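Local coordinates for RagB/SusD family nutrient uptake outer membrane protein (Bacteroides thetaiotaomicron, PDB 7KV2) that probably binds beta-glucans at the outer surface of the cell as a SusD-family protein of outer-membrane nutrient uptake, at residues E330-N335 with R453-V458; I416-G421 with P444-I449; D424-L429 with V439-P444. All blocks are in the same frame, centred on the assembly; numbering follows the deposited sequence.

Contact 1: E330-N335 with R453-V458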
ATOM      1  N   GLU A 330      -2.288 -22.498   1.869  1.00 21.73           N
ATOM      2  CA  GLU A 330      -1.844 -23.775   1.234  1.00 22.44           C
ATOM      3  C   GLU A 330      -0.724 -23.579   0.214  1.00 22.46           C
ATOM      4  O   GLU A 330      -0.059 -24.562  -0.053  1.00 21.16           O
ATOM      5  CB  GLU A 330      -3.018 -24.454   0.524  1.00 23.74           C
ATOM      6  CG  GLU A 330      -4.068 -24.902   1.489  1.00 25.80           C
ATOM      7  CD  GLU A 330      -5.277 -25.574   0.847  1.00 30.76           C
ATOM      8  OE1 GLU A 330      -5.586 -25.266  -0.341  1.00 33.74           O
ATOM      9  OE2 GLU A 330      -5.940 -26.335   1.589  1.00 35.95           O
ATOM     10  N   ARG A 331      -0.467 -22.375  -0.314  1.00 20.70           N
ATOM     11  CA  ARG A 331       0.565 -22.202  -1.374  1.00 22.89           C
ATOM     12  C   ARG A 331       1.957 -22.180  -0.731  1.00 22.92           C
ATOM     13  O   ARG A 331       2.931 -22.469  -1.459  1.00 24.58           O
ATOM     14  CB  ARG A 331       0.229 -21.020  -2.293  1.00 27.55           C
ATOM     15  CG  ARG A 331       0.897 -19.681  -2.009  1.00 30.64           C
ATOM     16  CD  ARG A 331       0.706 -18.650  -3.143  1.00 27.00           C
ATOM     17  NE  ARG A 331      -0.716 -18.528  -3.522  1.00 26.40           N
ATOM     18  CZ  ARG A 331      -1.559 -17.575  -3.077  1.00 28.28           C
ATOM     19  NH1 ARG A 331      -1.152 -16.649  -2.221  1.00 25.37           N
ATOM     20  NH2 ARG A 331      -2.815 -17.553  -3.491  1.00 23.98           N
ATOM     21  N   TYR A 332       2.062 -21.966   0.585  1.00 21.65           N
ATOM     22  CA  TYR A 332       3.339 -21.935   1.340  1.00 19.51           C
ATOM     23  C   TYR A 332       3.836 -23.337   1.695  1.00 21.79           C
ATOM     24  O   TYR A 332       3.045 -24.171   2.149  1.00 23.87           O
ATOM     25  CB  TYR A 332       3.205 -21.139   2.650  1.00 20.87           C
ATOM     26  CG  TYR A 332       3.047 -19.658   2.417  1.00 18.51           C
ATOM     27  CD1 TYR A 332       4.135 -18.849   2.094  1.00 19.06           C
ATOM     28  CD2 TYR A 332       1.779 -19.079   2.386  1.00 18.07           C
ATOM     29  CE1 TYR A 332       3.977 -17.482   1.836  1.00 18.30           C
ATOM     30  CE2 TYR A 332       1.624 -17.723   2.160  1.00 18.71           C
ATOM     31  CZ  TYR A 332       2.716 -16.914   1.848  1.00 17.89           C
ATOM     32  OH  TYR A 332       2.533 -15.572   1.538  1.00 18.29           O
ATOM     33  N   SER A 333       5.146 -23.521   1.595  1.00 23.44           N
ATOM     34  CA  SER A 333       5.878 -24.630   2.255  1.00 27.99           C
ATOM     35  C   SER A 333       5.779 -24.479   3.787  1.00 31.08           C
ATOM     36  O   SER A 333       5.676 -23.344   4.293  1.00 25.84           O
ATOM     37  CB  SER A 333       7.278 -24.680   1.701  1.00 30.95           C
ATOM     38  OG  SER A 333       8.154 -25.344   2.573  1.00 38.75           O
ATOM     39  N   ASN A 334       5.730 -25.603   4.525  1.00 28.75           N
ATOM     40  CA  ASN A 334       5.651 -25.692   6.014  1.00 32.97           C
ATOM     41  C   ASN A 334       6.761 -24.897   6.726  1.00 29.53           C
ATOM     42  O   ASN A 334       6.545 -24.458   7.869  1.00 34.23           O
ATOM     43  CB  ASN A 334       5.838 -27.139   6.522  1.00 39.59           C
ATOM     44  CG  ASN A 334       4.638 -28.006   6.249  1.00 49.64           C
ATOM     45  OD1 ASN A 334       3.498 -27.567   6.414  1.00 53.65           O
ATOM     46  ND2 ASN A 334       4.890 -29.225   5.803  1.00 59.26           N
ATOM     47  N   ASN A 335       7.910 -24.753   6.108  1.00 29.08           N
ATOM     48  CA  ASN A 335       9.069 -24.053   6.727  1.00 31.26           C
ATOM     49  C   ASN A 335       9.222 -22.634   6.146  1.00 25.09           C
ATOM     50  O   ASN A 335      10.232 -21.987   6.475  1.00 21.78           O
ATOM     51  CB  ASN A 335      10.352 -24.844   6.513  1.00 39.37           C
ATOM     52  CG  ASN A 335      10.604 -25.012   5.037  1.00 40.93           C
ATOM     53  OD1 ASN A 335       9.676 -25.323   4.297  1.00 50.54           O
ATOM     54  ND2 ASN A 335      11.824 -24.785   4.614  1.00 47.25           N
ATOM     55  N   ARG A 453       7.433 -12.498  -5.278  1.00 17.73           N
ATOM     56  CA  ARG A 453       6.669 -11.295  -4.894  1.00 17.92           C
ATOM     57  C   ARG A 453       5.338 -11.720  -4.271  1.00 18.08           C
ATOM     58  O   ARG A 453       4.915 -11.137  -3.263  1.00 17.74           O
ATOM     59  CB  ARG A 453       6.444 -10.371  -6.086  1.00 18.92           C
ATOM     60  CG  ARG A 453       7.702  -9.802  -6.700  1.00 17.90           C
ATOM     61  CD  ARG A 453       7.392  -8.960  -7.931  1.00 19.61           C
ATOM     62  NE  ARG A 453       6.750  -7.708  -7.543  1.00 20.66           N
ATOM     63  CZ  ARG A 453       7.353  -6.582  -7.177  1.00 20.28           C
ATOM     64  NH1 ARG A 453       8.671  -6.403  -7.281  1.00 19.74           N
ATOM     65  NH2 ARG A 453       6.594  -5.589  -6.767  1.00 22.98           N
ATOM     66  N   HIS A 454       4.655 -12.673  -4.909  1.00 18.30           N
ATOM     67  CA  HIS A 454       3.333 -13.175  -4.505  1.00 17.66           C
ATOM     68  C   HIS A 454       3.427 -13.696  -3.054  1.00 16.75           C
ATOM     69  O   HIS A 454       2.545 -13.395  -2.257  1.00 16.21           O
ATOM     70  CB  HIS A 454       2.889 -14.263  -5.501  1.00 18.12           C
ATOM     71  CG  HIS A 454       1.488 -14.708  -5.296  1.00 18.41           C
ATOM     72  ND1 HIS A 454       1.001 -15.873  -5.850  1.00 19.35           N
ATOM     73  CD2 HIS A 454       0.469 -14.136  -4.622  1.00 19.55           C
ATOM     74  CE1 HIS A 454      -0.271 -15.999  -5.540  1.00 20.80           C
ATOM     75  NE2 HIS A 454      -0.626 -14.952  -4.755  1.00 19.75           N
ATOM     76  N   LEU A 455       4.462 -14.478  -2.770  1.00 15.98           N
ATOM     77  CA  LEU A 455       4.700 -15.078  -1.430  1.00 17.70           C
ATOM     78  C   LEU A 455       5.054 -13.965  -0.423  1.00 15.83           C
ATOM     79  O   LEU A 455       4.644 -14.080   0.737  1.00 15.98           O
ATOM     80  CB  LEU A 455       5.861 -16.077  -1.562  1.00 17.83           C
ATOM     81  CG  LEU A 455       5.590 -17.346  -2.381  1.00 19.07           C
ATOM     82  CD1 LEU A 455       6.858 -18.180  -2.516  1.00 19.95           C
ATOM     83  CD2 LEU A 455       4.521 -18.210  -1.734  1.00 19.31           C
ATOM     84  N   GLU A 456       5.768 -12.932  -0.879  1.00 15.56           N
ATOM     85  CA  GLU A 456       6.425 -11.901  -0.036  1.00 14.87           C
ATOM     86  C   GLU A 456       5.449 -10.801   0.434  1.00 15.59           C
ATOM     87  O   GLU A 456       5.622 -10.284   1.556  1.00 15.78           O
ATOM     88  CB  GLU A 456       7.587 -11.300  -0.835  1.00 14.99           C
ATOM     89  CG  GLU A 456       8.423 -10.320  -0.061  1.00 15.06           C
ATOM     90  CD  GLU A 456       9.217 -10.827   1.129  1.00 14.81           C
ATOM     91  OE1 GLU A 456       9.372 -12.064   1.278  1.00 17.01           O
ATOM     92  OE2 GLU A 456       9.663  -9.952   1.933  1.00 15.52           O
ATOM     93  N   PHE A 457       4.476 -10.421  -0.380  1.00 14.58           N
ATOM     94  CA  PHE A 457       3.718  -9.160  -0.207  1.00 15.44           C
ATOM     95  C   PHE A 457       2.205  -9.360  -0.103  1.00 14.70           C
ATOM     96  O   PHE A 457       1.486  -8.437  -0.400  1.00 15.12           O
ATOM     97  CB  PHE A 457       4.021  -8.214  -1.383  1.00 16.83           C
ATOM     98  CG  PHE A 457       5.476  -7.851  -1.557  1.00 17.14           C
ATOM     99  CD1 PHE A 457       6.152  -7.198  -0.541  1.00 16.85           C
ATOM    100  CD2 PHE A 457       6.172  -8.212  -2.706  1.00 18.90           C
ATOM    101  CE1 PHE A 457       7.490  -6.877  -0.680  1.00 17.37           C
ATOM    102  CE2 PHE A 457       7.516  -7.884  -2.849  1.00 19.01           C
ATOM    103  CZ  PHE A 457       8.167  -7.221  -1.831  1.00 18.14           C
ATOM    104  N   VAL A 458       1.718 -10.466   0.397  1.00 14.67           N
ATOM    105  CA  VAL A 458       0.253 -10.633   0.578  1.00 14.13           C
ATOM    106  C   VAL A 458      -0.245  -9.465   1.428  1.00 14.31           C
ATOM    107  O   VAL A 458       0.303  -9.212   2.501  1.00 15.36           O
ATOM    108  CB  VAL A 458      -0.126 -11.966   1.221  1.00 13.84           C
ATOM    109  CG1 VAL A 458      -1.597 -11.986   1.634  1.00 13.49           C
ATOM    110  CG2 VAL A 458       0.239 -13.173   0.335  1.00 14.80           C
TER
HETATM  111  O   HOH W   1       1.226 -15.816  -1.271  1.00 26.45           O
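R331 and Y332, where helix 326-331 gives way to a loop, reach H454, L455 and V458, so that the chain at the end of one helix meets the last turn of helix 446-456 in the helix-rich SusD fold. The R331-H454 contact comes first. H454 CE1 sits over the centre of the R331 guanidinium, 3.2 Å from R331 CZ, with the two planes 31° apart. R331 CD adds an off-centre CH-pi contact, 4.1 Å from the centroid of the H454 ring. R331 NH1 and H454 NE2 are near neighbours but badly angled for a bond to each other; both turn instead to the carboxylate of D80, R331 by a salt bridge and H454 by a hydrogen bond. E451 takes the other ring nitrogen of H454, and two acidic partners may favour a charged imidazole, against the opposing effect of the neighbouring guanidinium. Hydrogen bonds form the second group. Y332 OH donates to L455 O at 2.7 Å, the carbonyl oxygen lying at the ring edge in its plane. A water ties the ends together: it accepts from R331 NH1 at 2.7 Å and donates to Y332 OH and to H454 O, the latter at 2.9 Å. Replacing R331 by an alanine would probably cost D80 its salt bridge with the arginine, leaving it the bond from H454, and leave the water without this donor and the H454 ring without the guanidinium it rests on. Apolar packing completes the contact. Y332 and L455 run antiparallel past one another. CG of L455 lies beside its own backbone N (chi1 -68°), and L455 CD2 is 3.7 Å from Y332 CE1. At the far end of the ring, V458 CG2 stands 3.5 Å from Y332 OH.

Contact 2: I416-G421 with P444-I449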
ATOM      1  N   ILE A 416      17.169  -7.208 -14.071  1.00 29.95           N
ATOM      2  CA  ILE A 416      18.353  -7.944 -14.613  1.00 32.19           C
ATOM      3  C   ILE A 416      17.827  -9.020 -15.571  1.00 37.55           C
ATOM      4  O   ILE A 416      18.284  -9.078 -16.746  1.00 34.52           O
ATOM      5  CB  ILE A 416      19.266  -8.520 -13.513  1.00 32.24           C
ATOM      6  CG1 ILE A 416      19.893  -7.416 -12.654  1.00 30.81           C
ATOM      7  CG2 ILE A 416      20.332  -9.450 -14.103  1.00 32.31           C
ATOM      8  CD1 ILE A 416      20.397  -7.899 -11.325  1.00 28.78           C
ATOM      9  N   THR A 417      16.849  -9.810 -15.129  1.00 32.05           N
ATOM     10  CA  THR A 417      16.324 -10.920 -15.943  1.00 33.15           C
ATOM     11  C   THR A 417      15.690 -10.375 -17.218  1.00 30.76           C
ATOM     12  O   THR A 417      15.699 -11.119 -18.212  1.00 33.91           O
ATOM     13  CB  THR A 417      15.379 -11.801 -15.136  1.00 30.67           C
ATOM     14  OG1 THR A 417      16.238 -12.437 -14.191  1.00 31.22           O
ATOM     15  CG2 THR A 417      14.656 -12.813 -15.998  1.00 29.54           C
ATOM     16  N   ARG A 418      15.147  -9.160 -17.206  1.00 28.07           N
ATOM     17  CA  ARG A 418      14.467  -8.562 -18.386  1.00 29.87           C
ATOM     18  C   ARG A 418      15.514  -7.907 -19.309  1.00 34.55           C
ATOM     19  O   ARG A 418      15.099  -7.263 -20.269  1.00 35.23           O
ATOM     20  CB  ARG A 418      13.425  -7.507 -18.003  1.00 30.93           C
ATOM     21  CG  ARG A 418      12.176  -8.058 -17.339  1.00 32.68           C
ATOM     22  CD  ARG A 418      11.082  -7.016 -17.194  1.00 30.85           C
ATOM     23  NE  ARG A 418       9.927  -7.596 -16.533  1.00 32.31           N
ATOM     24  CZ  ARG A 418       9.022  -8.382 -17.092  1.00 36.29           C
ATOM     25  NH1 ARG A 418       9.093  -8.728 -18.371  1.00 38.80           N
ATOM     26  NH2 ARG A 418       8.040  -8.850 -16.352  1.00 36.24           N
ATOM     27  N   GLY A 419      16.805  -8.055 -19.019  1.00 35.81           N
ATOM     28  CA  GLY A 419      17.897  -7.560 -19.874  1.00 38.26           C
ATOM     29  C   GLY A 419      18.210  -6.094 -19.630  1.00 41.60           C
ATOM     30  O   GLY A 419      18.775  -5.475 -20.524  1.00 37.51           O
ATOM     31  N   ALA A 420      17.926  -5.547 -18.441  1.00 39.36           N
ATOM     32  CA  ALA A 420      18.188  -4.119 -18.132  1.00 36.64           C
ATOM     33  C   ALA A 420      19.675  -3.906 -17.853  1.00 33.05           C
ATOM     34  O   ALA A 420      20.103  -2.743 -17.894  1.00 32.17           O
ATOM     35  CB  ALA A 420      17.359  -3.633 -16.968  1.00 39.29           C
ATOM     36  N   GLY A 421      20.427  -4.967 -17.576  1.00 32.64           N
ATOM     37  CA  GLY A 421      21.783  -4.856 -17.033  1.00 35.96           C
ATOM     38  C   GLY A 421      22.281  -6.181 -16.517  1.00 39.85           C
ATOM     39  O   GLY A 421      21.484  -7.121 -16.358  1.00 42.19           O
ATOM     40  N   PRO A 444      16.422 -17.476 -11.247  1.00 28.09           N
ATOM     41  CA  PRO A 444      15.747 -16.199 -11.462  1.00 26.91           C
ATOM     42  C   PRO A 444      15.026 -16.116 -12.813  1.00 26.83           C
ATOM     43  O   PRO A 444      15.221 -15.141 -13.522  1.00 28.32           O
ATOM     44  CB  PRO A 444      16.911 -15.208 -11.368  1.00 28.06           C
ATOM     45  CG  PRO A 444      18.062 -15.973 -12.016  1.00 27.56           C
ATOM     46  CD  PRO A 444      17.866 -17.395 -11.531  1.00 29.71           C
ATOM     47  N   THR A 445      14.105 -17.035 -13.075  1.00 25.90           N
ATOM     48  CA  THR A 445      13.094 -16.871 -14.157  1.00 28.55           C
ATOM     49  C   THR A 445      12.113 -15.766 -13.759  1.00 29.10           C
ATOM     50  O   THR A 445      11.952 -15.528 -12.542  1.00 28.23           O
ATOM     51  CB  THR A 445      12.349 -18.167 -14.467  1.00 30.06           C
ATOM     52  OG1 THR A 445      11.538 -18.514 -13.344  1.00 30.18           O
ATOM     53  CG2 THR A 445      13.285 -19.313 -14.803  1.00 32.45           C
ATOM     54  N   LEU A 446      11.472 -15.138 -14.737  1.00 27.58           N
ATOM     55  CA  LEU A 446      10.399 -14.142 -14.505  1.00 29.02           C
ATOM     56  C   LEU A 446       9.307 -14.801 -13.678  1.00 28.78           C
ATOM     57  O   LEU A 446       8.859 -14.156 -12.689  1.00 25.32           O
ATOM     58  CB  LEU A 446       9.818 -13.632 -15.824  1.00 29.46           C
ATOM     59  CG  LEU A 446      10.659 -12.624 -16.593  1.00 36.60           C
ATOM     60  CD1 LEU A 446       9.835 -12.035 -17.731  1.00 36.29           C
ATOM     61  CD2 LEU A 446      11.176 -11.503 -15.699  1.00 37.77           C
ATOM     62  N   ASP A 447       8.883 -16.018 -14.033  1.00 26.71           N
ATOM     63  CA  ASP A 447       7.780 -16.679 -13.274  1.00 26.88           C
ATOM     64  C   ASP A 447       8.195 -16.854 -11.808  1.00 25.17           C
ATOM     65  O   ASP A 447       7.361 -16.607 -10.918  1.00 26.15           O
ATOM     66  CB  ASP A 447       7.356 -18.011 -13.893  1.00 29.91           C
ATOM     67  CG  ASP A 447       6.573 -17.796 -15.179  1.00 34.39           C
ATOM     68  OD1 ASP A 447       6.278 -16.636 -15.501  1.00 35.79           O
ATOM     69  OD2 ASP A 447       6.319 -18.765 -15.858  1.00 40.28           O
ATOM     70  N   ASN A 448       9.418 -17.297 -11.565  1.00 25.84           N
ATOM     71  CA  ASN A 448       9.918 -17.523 -10.185  1.00 23.98           C
ATOM     72  C   ASN A 448       9.943 -16.183  -9.418  1.00 24.07           C
ATOM     73  O   ASN A 448       9.620 -16.193  -8.240  1.00 22.34           O
ATOM     74  CB  ASN A 448      11.276 -18.209 -10.137  1.00 24.50           C
ATOM     75  CG  ASN A 448      11.176 -19.707 -10.323  1.00 30.58           C
ATOM     76  OD1 ASN A 448      10.079 -20.238 -10.465  1.00 32.34           O
ATOM     77  ND2 ASN A 448      12.310 -20.392 -10.335  1.00 29.98           N
ATOM     78  N   ILE A 449      10.396 -15.100 -10.037  1.00 22.36           N
ATOM     79  CA  ILE A 449      10.534 -13.784  -9.354  1.00 22.60           C
ATOM     80  C   ILE A 449       9.130 -13.245  -9.041  1.00 22.49           C
ATOM     81  O   ILE A 449       8.895 -12.806  -7.896  1.00 20.86           O
ATOM     82  CB  ILE A 449      11.399 -12.816 -10.162  1.00 21.48           C
ATOM     83  CG1 ILE A 449      12.806 -13.380 -10.334  1.00 22.17           C
ATOM     84  CG2 ILE A 449      11.421 -11.441  -9.510  1.00 21.29           C
ATOM     85  CD1 ILE A 449      13.624 -12.668 -11.381  1.00 22.67           C
TER
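T417, in the last turn of helix 405-417, presses both branches of its side chain against the chain that leads into helix 446-456, and here the contact is close. Its hydroxyl sits beside the backbone N (chi1 -69°), facing P444 O, with T417 OG1 and P444 O 3.0 Å apart. A413 O in the threonine's own helix is a second acceptor for the same proton, so the hydroxyl has two carbonyls to choose from. The methyl takes the other direction: T417 CG2 lies 3.7 Å from L446 CD2, while the two side chains pass in opposite directions. Deeper in, the buried I449 brings CD1 to 3.8 Å from T417 OG1 and also rests on A413 and E414.

The geometry is that of a helix C-terminus meeting a helix N-terminus. G419, with positive phi, is the C-prime residue of a Schellman motif that ends helix 405-417, its N bonded to I416 O and A420 N to L415 O. In the other segment, T445 is the N-cap of helix 446-456: T445 OG1 accepts from N448 N at 3.0 Å, with an N-H...O angle of 155°.

Toward solvent the contact narrows to one arginine against one leucine, a meeting of surfaces rather than of donor and acceptor. R418 stretches out with its chain extended from CG to NE and crosses L446 at about a right angle, so the leucine methyls lie over one face of the guanidinium. L446 CD2 stands 4.0 Å above the centre of that plane, and L446 CD1 approaches R418 NH1 to 3.4 Å. R418 NE forms a salt bridge with E414, one turn back in its own helix.

Contact 3: D424-L429 with V439-P444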
ATOM      1  N   ASP A 424      23.680  -9.921 -10.100  1.00 35.01           N
ATOM      2  CA  ASP A 424      23.391 -11.274  -9.590  1.00 38.02           C
ATOM      3  C   ASP A 424      21.897 -11.370  -9.244  1.00 35.56           C
ATOM      4  O   ASP A 424      21.545 -11.346  -8.028  1.00 31.32           O
ATOM      5  CB  ASP A 424      24.340 -11.663  -8.459  1.00 43.30           C
ATOM      6  CG  ASP A 424      24.459 -13.177  -8.301  1.00 45.30           C
ATOM      7  OD1 ASP A 424      23.572 -13.921  -8.792  1.00 35.77           O
ATOM      8  OD2 ASP A 424      25.449 -13.613  -7.679  1.00 60.50           O
ATOM      9  N   ALA A 425      21.061 -11.576 -10.269  1.00 30.40           N
ATOM     10  CA  ALA A 425      19.603 -11.777 -10.090  1.00 28.84           C
ATOM     11  C   ALA A 425      19.378 -12.996  -9.209  1.00 29.68           C
ATOM     12  O   ALA A 425      18.417 -12.979  -8.403  1.00 27.69           O
ATOM     13  CB  ALA A 425      18.898 -11.953 -11.394  1.00 26.36           C
ATOM     14  N   LYS A 426      20.183 -14.048  -9.385  1.00 26.55           N
ATOM     15  CA  LYS A 426      19.982 -15.277  -8.610  1.00 27.55           C
ATOM     16  C   LYS A 426      20.250 -14.975  -7.135  1.00 26.96           C
ATOM     17  O   LYS A 426      19.465 -15.445  -6.271  1.00 27.06           O
ATOM     18  CB  LYS A 426      20.852 -16.419  -9.118  1.00 28.27           C
ATOM     19  CG  LYS A 426      20.575 -17.712  -8.372  1.00 31.02           C
ATOM     20  CD  LYS A 426      21.113 -18.939  -9.045  1.00 35.23           C
ATOM     21  CE  LYS A 426      20.900 -20.168  -8.191  1.00 39.64           C
ATOM     22  NZ  LYS A 426      21.293 -21.381  -8.935  1.00 42.06           N
ATOM     23  N   LYS A 427      21.319 -14.239  -6.838  1.00 25.82           N
ATOM     24  CA  LYS A 427      21.658 -13.935  -5.428  1.00 28.35           C
ATOM     25  C   LYS A 427      20.512 -13.108  -4.814  1.00 23.78           C
ATOM     26  O   LYS A 427      20.071 -13.446  -3.734  1.00 24.95           O
ATOM     27  CB  LYS A 427      22.961 -13.151  -5.315  1.00 30.19           C
ATOM     28  CG  LYS A 427      23.318 -12.705  -3.907  1.00 33.88           C
ATOM     29  CD  LYS A 427      24.750 -12.248  -3.825  1.00 38.34           C
ATOM     30  CE  LYS A 427      24.964 -11.096  -2.875  1.00 48.36           C
ATOM     31  NZ  LYS A 427      26.390 -10.670  -2.857  1.00 51.63           N
ATOM     32  N   TYR A 428      20.050 -12.105  -5.531  1.00 22.21           N
ATOM     33  CA  TYR A 428      19.043 -11.149  -5.034  1.00 24.84           C
ATOM     34  C   TYR A 428      17.755 -11.905  -4.728  1.00 24.77           C
ATOM     35  O   TYR A 428      17.245 -11.714  -3.633  1.00 23.55           O
ATOM     36  CB  TYR A 428      18.847 -10.022  -6.026  1.00 24.67           C
ATOM     37  CG  TYR A 428      20.035  -9.106  -6.129  1.00 24.60           C
ATOM     38  CD1 TYR A 428      21.006  -9.052  -5.150  1.00 24.87           C
ATOM     39  CD2 TYR A 428      20.144  -8.239  -7.189  1.00 25.79           C
ATOM     40  CE1 TYR A 428      22.085  -8.176  -5.252  1.00 26.75           C
ATOM     41  CE2 TYR A 428      21.220  -7.376  -7.307  1.00 27.16           C
ATOM     42  CZ  TYR A 428      22.183  -7.331  -6.329  1.00 25.88           C
ATOM     43  OH  TYR A 428      23.206  -6.436  -6.456  1.00 27.49           O
ATOM     44  N   LEU A 429      17.268 -12.721  -5.672  1.00 24.44           N
ATOM     45  CA  LEU A 429      16.064 -13.569  -5.501  1.00 23.76           C
ATOM     46  C   LEU A 429      16.207 -14.479  -4.281  1.00 23.63           C
ATOM     47  O   LEU A 429      15.280 -14.546  -3.451  1.00 21.32           O
ATOM     48  CB  LEU A 429      15.835 -14.376  -6.782  1.00 24.68           C
ATOM     49  CG  LEU A 429      14.702 -15.383  -6.695  1.00 23.71           C
ATOM     50  CD1 LEU A 429      13.385 -14.682  -6.275  1.00 22.17           C
ATOM     51  CD2 LEU A 429      14.540 -16.080  -8.029  1.00 27.17           C
ATOM     52  N   VAL A 439      15.035 -23.771   2.099  1.00 33.22           N
ATOM     53  CA  VAL A 439      16.433 -24.278   1.923  1.00 31.62           C
ATOM     54  C   VAL A 439      16.735 -24.389   0.425  1.00 28.71           C
ATOM     55  O   VAL A 439      17.909 -24.233   0.063  1.00 29.73           O
ATOM     56  CB  VAL A 439      16.679 -25.596   2.673  1.00 39.44           C
ATOM     57  CG1 VAL A 439      16.352 -25.469   4.154  1.00 41.80           C
ATOM     58  CG2 VAL A 439      15.948 -26.756   2.049  1.00 41.85           C
ATOM     59  N   THR A 440      15.745 -24.646  -0.428  1.00 27.52           N
ATOM     60  CA  THR A 440      15.995 -24.866  -1.881  1.00 26.65           C
ATOM     61  C   THR A 440      16.162 -23.514  -2.565  1.00 30.54           C
ATOM     62  O   THR A 440      15.201 -22.722  -2.515  1.00 36.02           O
ATOM     63  CB  THR A 440      14.882 -25.658  -2.581  1.00 28.33           C
ATOM     64  OG1 THR A 440      14.780 -26.914  -1.928  1.00 33.74           O
ATOM     65  CG2 THR A 440      15.122 -25.866  -4.061  1.00 31.18           C
ATOM     66  N   GLU A 441      17.283 -23.290  -3.249  1.00 26.15           N
ATOM     67  CA  GLU A 441      17.501 -22.093  -4.102  1.00 29.18           C
ATOM     68  C   GLU A 441      16.736 -22.257  -5.409  1.00 32.02           C
ATOM     69  O   GLU A 441      16.478 -23.414  -5.822  1.00 33.04           O
ATOM     70  CB  GLU A 441      18.978 -21.811  -4.309  1.00 31.10           C
ATOM     71  CG  GLU A 441      19.635 -21.348  -3.031  1.00 36.13           C
ATOM     72  CD  GLU A 441      21.133 -21.127  -3.105  1.00 42.25           C
ATOM     73  OE1 GLU A 441      21.675 -21.102  -4.243  1.00 45.11           O
ATOM     74  OE2 GLU A 441      21.744 -21.002  -2.004  1.00 45.05           O
ATOM     75  N   ILE A 442      16.276 -21.143  -5.974  1.00 28.25           N
ATOM     76  CA  ILE A 442      15.456 -21.137  -7.210  1.00 30.02           C
ATOM     77  C   ILE A 442      16.154 -20.265  -8.241  1.00 28.25           C
ATOM     78  O   ILE A 442      16.887 -19.330  -7.874  1.00 28.09           O
ATOM     79  CB  ILE A 442      14.012 -20.694  -6.902  1.00 32.88           C
ATOM     80  CG1 ILE A 442      13.961 -19.387  -6.097  1.00 30.38           C
ATOM     81  CG2 ILE A 442      13.279 -21.823  -6.184  1.00 33.73           C
ATOM     82  CD1 ILE A 442      12.570 -18.803  -5.990  1.00 34.57           C
ATOM     83  N   GLU A 443      15.949 -20.599  -9.509  1.00 28.76           N
ATOM     84  CA  GLU A 443      16.538 -19.864 -10.647  1.00 29.61           C
ATOM     85  C   GLU A 443      15.761 -18.571 -10.827  1.00 26.31           C
ATOM     86  O   GLU A 443      14.547 -18.549 -10.654  1.00 26.24           O
ATOM     87  CB  GLU A 443      16.481 -20.709 -11.937  1.00 33.06           C
ATOM     88  CG  GLU A 443      17.437 -21.898 -11.946  1.00 34.46           C
ATOM     89  CD  GLU A 443      18.905 -21.556 -11.710  1.00 35.11           C
ATOM     90  OE1 GLU A 443      19.415 -20.648 -12.353  1.00 40.48           O
ATOM     91  OE2 GLU A 443      19.542 -22.211 -10.859  1.00 43.24           O
ATOM     92  N   PRO A 444      16.422 -17.476 -11.247  1.00 28.09           N
ATOM     93  CA  PRO A 444      15.747 -16.199 -11.462  1.00 26.91           C
ATOM     94  C   PRO A 444      15.026 -16.116 -12.813  1.00 26.83           C
ATOM     95  O   PRO A 444      15.221 -15.141 -13.522  1.00 28.32           O
ATOM     96  CB  PRO A 444      16.911 -15.208 -11.368  1.00 28.06           C
ATOM     97  CG  PRO A 444      18.062 -15.973 -12.016  1.00 27.56           C
ATOM     98  CD  PRO A 444      17.866 -17.395 -11.531  1.00 29.71           C
TER
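K426 and E443 form a salt bridge in which K426 NZ lies 2.7 Å from E443 OE2, on the syn side of the carboxylate and 31° out of its plane. The lysine reaches it with a fully extended chain. The first bond of the glutamate side chain leads away from the helix, and the chain bends at chi2 (-56°). Next to the bridge the P444 ring rests on the first turn of the helix, P444 CB 3.8 Å from A425 CB and P444 CD 4.0 Å from K426 CB. L429, a turn further on, brings CD2 to 3.6 Å from P444 CA and 3.9 Å from I442 CG1, its side chain crossing that of I442 at about a right angle. This is the connection of a helix-loop-helix unit: the loop leaving helix 425-435 folds back over that helix's own start before entering helix 446-456. Two amides position the loop from outside, N430 ND2 bonding to I442 O and N448 ND2 to E443 O. D424 sets the helix start as its N-cap, with D424 OD1 accepting from K427 N at 3.0 Å. E441, paired with K434, leaves OE1 4.7 Å from K426 NZ, where it may still feel the lysine's charge.

Overall arrangement
Helix 446-456 joins the first two contacts: contact 2 uses its start and contact 1 its end, with centres about 20 Å apart. Contact 1 is buried yet polar, with an arginine packed on a histidine, a tyrosine bond and a bridging water. Contact 2 lies at the surface, where helix termini meet through one hydroxyl, aliphatic groups and the flat of a guanidinium. Contact 3, partly buried, is about 11 Å from contact 2 by centres and shares P444 with it; there a solvent-side salt bridge borders a small apolar patch. P444, just before helix 446-456, packs on the two helices that precede it, 405-417 and 425-435, whereas contact 1 ties helix 446-456 to the distant helix 326-331.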